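Local coordinates for protein cytochrome P450 reductase (Amycolatopsis methanolica 239, PDB 5OGX) that transfers electrons from NADH through FAD and a [2Fe-2S] cluster to its partner cytochrome P450, which O-demethylates guaiacol and other lignin-derived aromatics, at residues 97-101 against 191-195; 130-136 against 148-154; 196-200 against 301-305. Numbering follows the deposited sequence.

Contact 1 of 3, residues 97-101 against 191-195; sequences THPLR and TGPLG
Residues 97-101 approach the end of strand 187-194 as an extended segment, with the CA 98-101 and CA 191-194 directions 152° apart, hence roughly antiparallel. His98, Pro99 and Leu100 keep near-polyproline backbone angles (phi -59 to -68°, psi 130 to 137°). The imidazole of His98 (chi1 m) carries its NE2 to Glu131, while His98 CB packs at 4.0 Å on Pro193 CG. One water donates both to His98 O and to Pro193 O, each at 2.8 Å, and so bridges the backbones where they diverge. Pro99 O lies 3.4 Å from Pro193 CD; the peptide bond before Pro193 is cis. Leu100 (chi1 t, chi2 p) inserts CD1 at 3.6 Å from Gly192 N, 3.6 Å from Pro193 O and 3.8 Å from Leu194 CG, and Leu27 of helix 22-28 touches both leucines. This is where the ferredoxin-like [2Fe-2S] domain is joined to the antiparallel FAD-binding barrel: the linker enters strand 101-114 as neighbour of strand 187-194. Arg101 (phi/psi -148/163°) makes the antiparallel hydrogen-bonded pair with Gly192, CA-CA 5.6 Å, through Arg101 N to Gly192 O at 2.9 Å and Gly192 N to Arg101 O at 3.1 Å. Thr191 CA adds a CH...O contact to Arg101 O at 3.3 Å. The Arg101 side chain, chi1 p with chi2 and chi3 t, directs NH2 to Pro127 O.

Contact 2 of 3, residues 130-136 against 148-154; sequences FEAGQYV and QYSLANT. With FAD (flavin-adenine dinucleotide), chain B.
An antiparallel hairpin grips the flavin here, as in FAD-binding barrels of the ferredoxin reductase type. Tyr135 and Ser150 form a non-hydrogen-bonded pair, followed by the hydrogen-bonded pair Val136-Tyr149: Val136 N to Tyr149 O 3.0 Å, Tyr149 N to Val136 O 2.9 Å. A type II turn spans Glu131 to Gln134, whose OE1 accepts from Glu131 N at 2.9 Å. Tyr135 (chi1 p) lays one ring face against FAD C7M, with CE2 3.7 Å from that methyl. Gln148 (chi1 m, chi2 p) packs CG 3.3 Å from Tyr135 CE1 and hydrogen-bonds NE2 to Cys37 O; Gln148 O accepts from FAD O2' at 2.7 Å. Tyr149 (chi1 m) sends its ring away from 130-136, its OH 2.9 Å from FAD O4'. Ser150 N donates to FAD O4 at 3.0 Å, while Ser150 OG (chi1 m) donates to a water 2.7 Å away, which donates to Gly133 O at 2.8 Å. Leu151 CD1 (m, t) stands 3.8 Å from the Phe130 ring centroid, a CH-pi contact; Phe130 (chi1 p) brings CZ 3.5 Å from Asn153 CB. Strand 160-166 meets Tyr149 and Leu151, strand 187-194 touches Phe130 and Tyr135, and helix 219-232 packs on Ala132 and Ser150.

Contact 3 of 3, residues 196-200 against 301-305; sequences DFHLP and GWLCG
Segment 196-200 is an irregular loop following strand 187-194, whereas 301-305 is extended strand; their closest CA atoms, those of Phe197 and Trp302, stand 8.4 Å apart, so side chains must span the gap. The contact joins the two domains of a ferredoxin-NADP reductase-like module: the loop leaves the FAD-binding barrel, and the strand belongs to the parallel sheet of the NAD-binding domain, where 300-305 lies between 210-215 and 327-331. The loop folds as an inverse gamma turn centred on Phe197 (phi/psi -87/75°), closed by a weak His198 N to Asp196 O bond of 3.0 Å. His198 and Leu199 then continue in extended form (-151/167° and -66/152°). On the strand, Trp302, Leu303 and Cys304 have beta angles; Trp302 and Cys304 project toward the loop, and Leu303 points away, onto helix 307-319.

Phe197 adopts chi1 t and reaches across to Trp302 (chi1 m, chi2 73°). Their rings form an edge-to-face pair, the Trp302 edge toward the Phe197 face, with six-membered-ring centroids 5.6 Å apart, planes at 62° and Phe197 CE1 3.7 Å from Trp302 CE3. Trp302 also stacks with His328. Further along, Phe197 CZ is 3.7 Å from Leu303 O and Phe197 CE2 3.9 Å from Cys304 CB; Cys304 (chi1 t) places SG 5.4 Å from the Phe197 centroid, an oblique sulfur-aromatic contact. Leu199 CD2 packs 3.8 Å from Trp302 CZ2. His198 ND1 donates to Leu199 O at 2.9 Å. At the indole edge, Trp302 CH2 lies 3.3 Å from His198 O.

From the N terminus, the chain completes the [2Fe-2S] domain before residues 97-101 open contact 1, which closes a loop of 89 intervening residues at 191-195. Contact 2 is nested inside that loop: 130-136 returns to 148-154 after only 11 residues. The two contacts share the barrel sheet, through Leu194 N to Tyr135 O at 2.9 Å, and His98 NE2 meets Glu131 OE2 at 2.7 Å. Contact 3 begins directly after 195, in series with both, and spans 100 residues to 301-305. Contact 2 meets its loop where Ala132 O packs 3.0 Å from His198 CB. Together they connect cluster domain, flavin barrel and NAD-binding domain.

Contact 1 of 3, residues 97-101 against 191-195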
loop_
_atom_site.group_PDB
_atom_site.type_symbol
_atom_site.label_atom_id
_atom_site.label_comp_id
_atom_site.label_asym_id
_atom_site.label_seq_id
_atom_site.Cartn_x
_atom_site.Cartn_y
_atom_site.Cartn_z
ATOM N N THR A 97 -9.641 13.735 -2.343
ATOM C CA THR A 97 -8.948 12.751 -1.526
ATOM C C THR A 97 -8.276 13.463 -0.364
ATOM O O THR A 97 -8.206 14.693 -0.315
ATOM C CB THR A 97 -7.926 11.938 -2.335
ATOM O OG1 THR A 97 -7.452 10.840 -1.539
ATOM C CG2 THR A 97 -6.738 12.801 -2.772
ATOM N N HIS A 98 -7.818 12.668 0.597
ATOM C CA HIS A 98 -7.009 13.202 1.683
ATOM C C HIS A 98 -5.755 13.845 1.109
ATOM O O HIS A 98 -5.057 13.216 0.307
ATOM C CB HIS A 98 -6.622 12.089 2.654
ATOM C CG HIS A 98 -7.789 11.304 3.155
ATOM N ND1 HIS A 98 -8.797 11.876 3.899
ATOM C CD2 HIS A 98 -8.116 9.997 3.014
ATOM C CE1 HIS A 98 -9.697 10.954 4.200
ATOM N NE2 HIS A 98 -9.307 9.806 3.671
ATOM N N PRO A 99 -5.422 15.068 1.499
ATOM C CA PRO A 99 -4.262 15.735 0.900
ATOM C C PRO A 99 -2.955 15.057 1.283
ATOM O O PRO A 99 -2.730 14.691 2.439
ATOM C CB PRO A 99 -4.333 17.153 1.477
ATOM C CG PRO A 99 -5.021 16.954 2.820
ATOM C CD PRO A 99 -6.031 15.847 2.588
ATOM N N LEU A 100 -2.088 14.901 0.294
ATOM C CA LEU A 100 -0.712 14.501 0.552
ATOM C C LEU A 100 0.005 15.635 1.269
ATOM O O LEU A 100 -0.047 16.780 0.818
ATOM C CB LEU A 100 -0.010 14.184 -0.768
ATOM C CG LEU A 100 1.485 13.866 -0.750
ATOM C CD1 LEU A 100 1.720 12.594 0.059
ATOM C CD2 LEU A 100 1.989 13.687 -2.181
ATOM N N ARG A 101 0.677 15.338 2.380
ATOM C CA ARG A 101 1.323 16.443 3.083
ATOM C C ARG A 101 2.607 15.994 3.766
ATOM O O ARG A 101 2.865 14.802 3.948
ATOM C CB ARG A 101 0.372 17.095 4.093
ATOM C CG ARG A 101 -0.035 16.239 5.278
ATOM C CD ARG A 101 -0.981 17.044 6.196
ATOM N NE ARG A 101 -1.308 16.317 7.423
ATOM C CZ ARG A 101 -0.499 16.218 8.473
ATOM N NH1 ARG A 101 0.690 16.811 8.455
ATOM N NH2 ARG A 101 -0.874 15.526 9.545
ATOM N N THR A 191 6.198 11.791 4.136
ATOM C CA THR A 191 5.025 12.400 3.522
ATOM C C THR A 191 3.947 11.336 3.377
ATOM O O THR A 191 4.234 10.149 3.220
ATOM C CB THR A 191 5.327 12.997 2.156
ATOM O OG1 THR A 191 5.815 11.956 1.302
ATOM C CG2 THR A 191 6.405 14.076 2.271
ATOM N N GLY A 192 2.697 11.761 3.430
ATOM C CA GLY A 192 1.606 10.843 3.234
ATOM C C GLY A 192 0.282 11.561 3.367
ATOM O O GLY A 192 0.227 12.762 3.640
ATOM N N PRO A 193 -0.824 10.830 3.177
ATOM C CA PRO A 193 -0.840 9.427 2.757
ATOM C C PRO A 193 -0.743 9.288 1.249
ATOM O O PRO A 193 -1.024 10.242 0.508
ATOM C CB PRO A 193 -2.209 8.947 3.238
ATOM C CG PRO A 193 -3.085 10.167 2.977
ATOM C CD PRO A 193 -2.183 11.393 3.246
ATOM N N LEU A 194 -0.380 8.088 0.796
ATOM C CA LEU A 194 -0.371 7.729 -0.611
ATOM C C LEU A 194 -1.076 6.390 -0.773
ATOM O O LEU A 194 -1.246 5.649 0.196
ATOM C CB LEU A 194 1.061 7.625 -1.154
ATOM C CG LEU A 194 1.829 8.952 -1.136
ATOM C CD1 LEU A 194 3.303 8.697 -0.870
ATOM C CD2 LEU A 194 1.646 9.677 -2.459
ATOM N N GLY A 195 -1.451 6.069 -2.008
ATOM C CA GLY A 195 -1.869 4.713 -2.314
ATOM C C GLY A 195 -3.380 4.553 -2.443
ATOM O O GLY A 195 -4.172 5.346 -1.933
HETATM O O HOH W 1 -2.927 11.763 -0.853
#

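Contact 2 of 3, residues 130-136 against 148-154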
loop_
_atom_site.group_PDB
_atom_site.type_symbol
_atom_site.label_atom_id
_atom_site.label_comp_id
_atom_site.label_asym_id
_atom_site.label_seq_id
_atom_site.Cartn_x
_atom_site.Cartn_y
_atom_site.Cartn_z
ATOM N N PHE A 130 -6.338 9.803 6.491
ATOM C CA PHE A 130 -5.984 8.735 5.554
ATOM C C PHE A 130 -7.061 7.658 5.595
ATOM O O PHE A 130 -7.901 7.621 6.497
ATOM C CB PHE A 130 -4.611 8.112 5.879
ATOM C CG PHE A 130 -4.541 7.488 7.253
ATOM C CD1 PHE A 130 -4.147 8.251 8.344
ATOM C CD2 PHE A 130 -4.871 6.152 7.454
ATOM C CE1 PHE A 130 -4.089 7.705 9.627
ATOM C CE2 PHE A 130 -4.814 5.594 8.745
ATOM C CZ PHE A 130 -4.424 6.381 9.825
ATOM N N GLU A 131 -7.023 6.775 4.597
ATOM C CA GLU A 131 -7.828 5.556 4.584
ATOM C C GLU A 131 -6.950 4.397 5.020
ATOM O O GLU A 131 -5.780 4.339 4.640
ATOM C CB GLU A 131 -8.368 5.256 3.184
ATOM C CG GLU A 131 -9.253 6.354 2.606
ATOM C CD GLU A 131 -10.539 6.504 3.382
ATOM O OE1 GLU A 131 -11.146 5.472 3.753
ATOM O OE2 GLU A 131 -10.936 7.653 3.637
ATOM N N ALA A 132 -7.510 3.474 5.815
ATOM C CA ALA A 132 -6.742 2.289 6.189
ATOM C C ALA A 132 -6.273 1.560 4.946
ATOM O O ALA A 132 -7.049 1.373 4.005
ATOM C CB ALA A 132 -7.587 1.356 7.056
ATOM N N GLY A 133 -4.996 1.157 4.941
ATOM C CA GLY A 133 -4.382 0.519 3.790
ATOM C C GLY A 133 -3.478 1.435 2.987
ATOM O O GLY A 133 -2.695 0.948 2.155
ATOM N N GLN A 134 -3.580 2.742 3.203
ATOM C CA GLN A 134 -2.665 3.658 2.544
ATOM C C GLN A 134 -1.287 3.562 3.183
ATOM O O GLN A 134 -1.097 2.903 4.210
ATOM C CB GLN A 134 -3.207 5.086 2.614
ATOM C CG GLN A 134 -4.451 5.248 1.726
ATOM C CD GLN A 134 -4.781 6.692 1.504
ATOM O OE1 GLN A 134 -5.277 7.360 2.398
ATOM N NE2 GLN A 134 -4.486 7.197 0.296
ATOM N N TYR A 135 -0.305 4.222 2.557
ATOM C CA TYR A 135 1.071 4.114 3.008
ATOM C C TYR A 135 1.691 5.497 3.126
ATOM O O TYR A 135 1.116 6.501 2.697
ATOM C CB TYR A 135 1.899 3.206 2.069
ATOM C CG TYR A 135 2.296 3.814 0.721
ATOM C CD1 TYR A 135 3.466 4.558 0.598
ATOM C CD2 TYR A 135 1.535 3.593 -0.424
ATOM C CE1 TYR A 135 3.850 5.109 -0.627
ATOM C CE2 TYR A 135 1.921 4.154 -1.673
ATOM C CZ TYR A 135 3.088 4.882 -1.748
ATOM O OH TYR A 135 3.500 5.443 -2.967
ATOM N N VAL A 136 2.875 5.536 3.743
ATOM C CA VAL A 136 3.631 6.774 3.868
ATOM C C VAL A 136 5.004 6.579 3.247
ATOM O O VAL A 136 5.523 5.464 3.152
ATOM C CB VAL A 136 3.770 7.254 5.324
ATOM C CG1 VAL A 136 2.404 7.618 5.888
ATOM C CG2 VAL A 136 4.481 6.200 6.188
ATOM N N GLN A 148 8.660 3.293 0.761
ATOM C CA GLN A 148 7.257 3.243 1.149
ATOM C C GLN A 148 7.056 2.250 2.284
ATOM O O GLN A 148 7.584 1.134 2.229
ATOM C CB GLN A 148 6.417 2.786 -0.043
ATOM C CG GLN A 148 6.675 3.557 -1.341
ATOM C CD GLN A 148 7.799 2.989 -2.236
ATOM O OE1 GLN A 148 8.708 2.280 -1.789
ATOM N NE2 GLN A 148 7.729 3.324 -3.520
ATOM N N TYR A 149 6.209 2.612 3.250
ATOM C CA TYR A 149 5.830 1.695 4.329
ATOM C C TYR A 149 4.338 1.834 4.573
ATOM O O TYR A 149 3.835 2.939 4.801
ATOM C CB TYR A 149 6.649 1.953 5.611
ATOM C CG TYR A 149 8.077 1.590 5.320
ATOM C CD1 TYR A 149 8.453 0.262 5.197
ATOM C CD2 TYR A 149 9.008 2.566 5.005
ATOM C CE1 TYR A 149 9.758 -0.089 4.842
ATOM C CE2 TYR A 149 10.308 2.229 4.649
ATOM C CZ TYR A 149 10.669 0.909 4.554
ATOM O OH TYR A 149 11.954 0.583 4.179
ATOM N N SER A 150 3.634 0.708 4.490
ATOM C CA SER A 150 2.188 0.689 4.677
ATOM C C SER A 150 1.812 0.996 6.120
ATOM O O SER A 150 2.507 0.598 7.061
ATOM C CB SER A 150 1.636 -0.692 4.324
ATOM O OG SER A 150 1.914 -1.038 2.990
ATOM N N LEU A 151 0.671 1.668 6.286
ATOM C CA LEU A 151 0.109 1.891 7.612
ATOM C C LEU A 151 -0.655 0.656 8.058
ATOM O O LEU A 151 -1.462 0.109 7.301
ATOM C CB LEU A 151 -0.813 3.114 7.607
ATOM C CG LEU A 151 -0.144 4.450 7.248
ATOM C CD1 LEU A 151 -1.183 5.554 7.283
ATOM C CD2 LEU A 151 0.992 4.772 8.229
ATOM N N ALA A 152 -0.403 0.217 9.289
ATOM C CA ALA A 152 -1.260 -0.788 9.911
ATOM C C ALA A 152 -2.477 -0.165 10.580
ATOM O O ALA A 152 -3.347 -0.896 11.086
ATOM C CB ALA A 152 -0.451 -1.600 10.942
ATOM N N ASN A 153 -2.558 1.163 10.582
ATOM C CA ASN A 153 -3.543 1.918 11.356
ATOM C C ASN A 153 -4.953 1.788 10.817
ATOM O O ASN A 153 -5.180 1.728 9.606
ATOM C CB ASN A 153 -3.227 3.407 11.317
ATOM C CG ASN A 153 -1.878 3.725 11.865
ATOM O OD1 ASN A 153 -0.854 3.236 11.378
ATOM N ND2 ASN A 153 -1.857 4.553 12.884
ATOM N N THR A 154 -5.917 1.858 11.734
ATOM C CA THR A 154 -7.238 2.305 11.327
ATOM C C THR A 154 -7.263 3.831 11.334
ATOM O O THR A 154 -6.402 4.486 11.927
ATOM C CB THR A 154 -8.326 1.735 12.241
ATOM O OG1 THR A 154 -7.973 1.962 13.608
ATOM C CG2 THR A 154 -8.464 0.232 12.021
HETATM P PA FAD B . 17.187 -1.596 -1.040
HETATM O O1A FAD B . 18.484 -0.892 -0.720
HETATM O O2A FAD B . 16.273 -0.816 -1.954
HETATM O O5B FAD B . 17.475 -3.062 -1.739
HETATM C C5B FAD B . 18.673 -3.743 -1.443
HETATM C C4B FAD B . 18.801 -4.918 -2.456
HETATM O O4B FAD B . 17.930 -5.845 -2.162
HETATM C C3B FAD B . 18.439 -4.441 -3.872
HETATM O O3B FAD B . 19.227 -5.086 -4.770
HETATM C C2B FAD B . 16.948 -4.826 -4.028
HETATM O O2B FAD B . 16.564 -4.973 -5.464
HETATM C C1B FAD B . 16.839 -5.939 -3.350
HETATM N N9A FAD B . 15.576 -6.036 -2.665
HETATM C C8A FAD B . 14.743 -5.027 -2.380
HETATM N N7A FAD B . 13.698 -5.535 -1.711
HETATM C C5A FAD B . 13.903 -6.858 -1.576
HETATM C C6A FAD B . 13.148 -7.838 -0.976
HETATM N N6A FAD B . 11.890 -7.951 -0.261
HETATM N N1A FAD B . 13.574 -9.094 -0.971
HETATM C C2A FAD B . 14.752 -9.414 -1.562
HETATM N N3A FAD B . 15.505 -8.453 -2.154
HETATM C C4A FAD B . 15.065 -7.171 -2.155
HETATM N N1 FAD B . 8.379 -2.976 3.130
HETATM C C2 FAD B . 8.101 -3.355 4.510
HETATM O O2 FAD B . 8.913 -3.943 5.141
HETATM N N3 FAD B . 6.815 -2.978 5.115
HETATM C C4 FAD B . 5.796 -2.272 4.403
HETATM O O4 FAD B . 4.765 -2.000 4.919
HETATM C C4X FAD B . 6.098 -1.919 2.982
HETATM N N5 FAD B . 5.114 -1.186 2.244
HETATM C C5X FAD B . 5.419 -0.861 0.853
HETATM C C6 FAD B . 4.433 -0.202 0.113
HETATM C C7 FAD B . 4.741 0.104 -1.215
HETATM C C7M FAD B . 3.568 0.838 -1.863
HETATM C C8 FAD B . 5.972 -0.232 -1.774
HETATM C C8M FAD B . 6.220 0.155 -3.227
HETATM C C9 FAD B . 6.944 -0.899 -1.036
HETATM C C9A FAD B . 6.649 -1.215 0.275
HETATM N N10 FAD B . 7.687 -1.919 1.048
HETATM C C10 FAD B . 7.371 -2.272 2.392
HETATM C "C1'" FAD B . 9.009 -2.218 0.470
HETATM C "C2'" FAD B . 9.896 -1.039 1.055
HETATM O "O2'" FAD B . 9.500 0.254 0.618
HETATM C "C3'" FAD B . 11.403 -1.158 0.735
HETATM O "O3'" FAD B . 11.534 -1.428 -0.632
HETATM C "C4'" FAD B . 12.065 -2.288 1.545
HETATM O "O4'" FAD B . 11.999 -1.995 2.915
HETATM C "C5'" FAD B . 13.545 -2.465 1.146
HETATM O "O5'" FAD B . 14.171 -1.197 1.104
HETATM P P FAD B . 15.775 -1.086 1.430
HETATM O O1P FAD B . 16.188 0.339 1.182
HETATM O O2P FAD B . 16.093 -1.649 2.795
HETATM O O3P FAD B . 16.476 -2.089 0.341
HETATM O O HOH W 2 -4.122 0.557 7.564
HETATM O O HOH W 3 -0.078 0.121 1.588
#

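Contact 3 of 3, residues 196-200 against 301-305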
loop_
_atom_site.group_PDB
_atom_site.type_symbol
_atom_site.label_atom_id
_atom_site.label_comp_id
_atom_site.label_asym_id
_atom_site.label_seq_id
_atom_site.Cartn_x
_atom_site.Cartn_y
_atom_site.Cartn_z
ATOM N N ASP A 196 -3.766 3.473 -3.137
ATOM C CA ASP A 196 -5.155 3.149 -3.433
ATOM C C ASP A 196 -5.615 1.838 -2.802
ATOM O O ASP A 196 -6.716 1.366 -3.110
ATOM C CB ASP A 196 -5.362 3.038 -4.946
ATOM C CG ASP A 196 -5.336 4.357 -5.628
ATOM O OD1 ASP A 196 -5.627 5.372 -4.947
ATOM O OD2 ASP A 196 -5.042 4.359 -6.850
ATOM N N PHE A 197 -4.804 1.226 -1.949
ATOM C CA PHE A 197 -5.118 -0.096 -1.403
ATOM C C PHE A 197 -5.985 0.072 -0.157
ATOM O O PHE A 197 -5.530 -0.084 0.976
ATOM C CB PHE A 197 -3.813 -0.827 -1.089
ATOM C CG PHE A 197 -3.972 -2.295 -0.746
ATOM C CD1 PHE A 197 -4.512 -3.200 -1.653
ATOM C CD2 PHE A 197 -3.481 -2.769 0.457
ATOM C CE1 PHE A 197 -4.596 -4.563 -1.344
ATOM C CE2 PHE A 197 -3.565 -4.125 0.785
ATOM C CZ PHE A 197 -4.124 -5.022 -0.120
ATOM N N HIS A 198 -7.263 0.393 -0.369
ATOM C CA HIS A 198 -8.145 0.643 0.769
ATOM C C HIS A 198 -9.574 0.288 0.391
ATOM O O HIS A 198 -9.894 0.106 -0.781
ATOM C CB HIS A 198 -8.042 2.099 1.248
ATOM C CG HIS A 198 -8.372 3.110 0.191
ATOM N ND1 HIS A 198 -9.668 3.385 -0.193
ATOM C CD2 HIS A 198 -7.575 3.909 -0.561
ATOM C CE1 HIS A 198 -9.656 4.311 -1.142
ATOM N NE2 HIS A 198 -8.398 4.643 -1.389
ATOM N N LEU A 199 -10.440 0.213 1.410
ATOM C CA LEU A 199 -11.834 -0.129 1.197
ATOM C C LEU A 199 -12.558 0.958 0.405
ATOM O O LEU A 199 -12.220 2.141 0.497
ATOM C CB LEU A 199 -12.540 -0.299 2.546
ATOM C CG LEU A 199 -12.070 -1.521 3.339
ATOM C CD1 LEU A 199 -12.483 -1.442 4.809
ATOM C CD2 LEU A 199 -12.643 -2.768 2.706
ATOM N N PRO A 200 -13.590 0.583 -0.336
ATOM C CA PRO A 200 -14.474 1.579 -0.944
ATOM C C PRO A 200 -15.223 2.348 0.129
ATOM O O PRO A 200 -15.183 1.973 1.314
ATOM C CB PRO A 200 -15.424 0.721 -1.795
ATOM C CG PRO A 200 -15.459 -0.583 -1.111
ATOM C CD PRO A 200 -14.067 -0.794 -0.546
ATOM N N GLY A 301 -10.931 -9.998 -2.763
ATOM C CA GLY A 301 -9.599 -10.435 -2.370
ATOM C C GLY A 301 -8.608 -9.296 -2.327
ATOM O O GLY A 301 -8.614 -8.408 -3.180
ATOM N N TRP A 302 -7.736 -9.336 -1.330
ATOM C CA TRP A 302 -6.780 -8.272 -1.045
ATOM C C TRP A 302 -5.412 -8.916 -0.885
ATOM O O TRP A 302 -5.194 -9.668 0.068
ATOM C CB TRP A 302 -7.180 -7.523 0.231
ATOM C CG TRP A 302 -8.577 -6.978 0.129
ATOM C CD1 TRP A 302 -9.764 -7.670 0.175
ATOM C CD2 TRP A 302 -8.910 -5.618 -0.073
ATOM N NE1 TRP A 302 -10.827 -6.797 0.007
ATOM C CE2 TRP A 302 -10.316 -5.531 -0.148
ATOM C CE3 TRP A 302 -8.146 -4.459 -0.206
ATOM C CZ2 TRP A 302 -10.976 -4.330 -0.357
ATOM C CZ3 TRP A 302 -8.808 -3.259 -0.428
ATOM C CH2 TRP A 302 -10.209 -3.207 -0.491
ATOM N N LEU A 303 -4.475 -8.614 -1.797
ATOM C CA LEU A 303 -3.167 -9.255 -1.788
ATOM C C LEU A 303 -2.097 -8.192 -1.596
ATOM O O LEU A 303 -2.088 -7.190 -2.319
ATOM C CB LEU A 303 -2.895 -10.008 -3.103
ATOM C CG LEU A 303 -3.626 -11.320 -3.369
ATOM C CD1 LEU A 303 -3.859 -11.493 -4.854
ATOM C CD2 LEU A 303 -2.796 -12.488 -2.855
ATOM N N CYS A 304 -1.176 -8.425 -0.664
ATOM C CA CYS A 304 -0.101 -7.461 -0.468
ATOM C C CYS A 304 1.189 -8.185 -0.120
ATOM O O CYS A 304 1.194 -9.084 0.721
ATOM C CB CYS A 304 -0.476 -6.462 0.624
ATOM S SG CYS A 304 0.862 -5.372 1.081
ATOM N N GLY A 305 2.278 -7.790 -0.763
ATOM C CA GLY A 305 3.557 -8.418 -0.523
ATOM C C GLY A 305 4.470 -8.197 -1.708
ATOM O O GLY A 305 4.233 -7.320 -2.535
#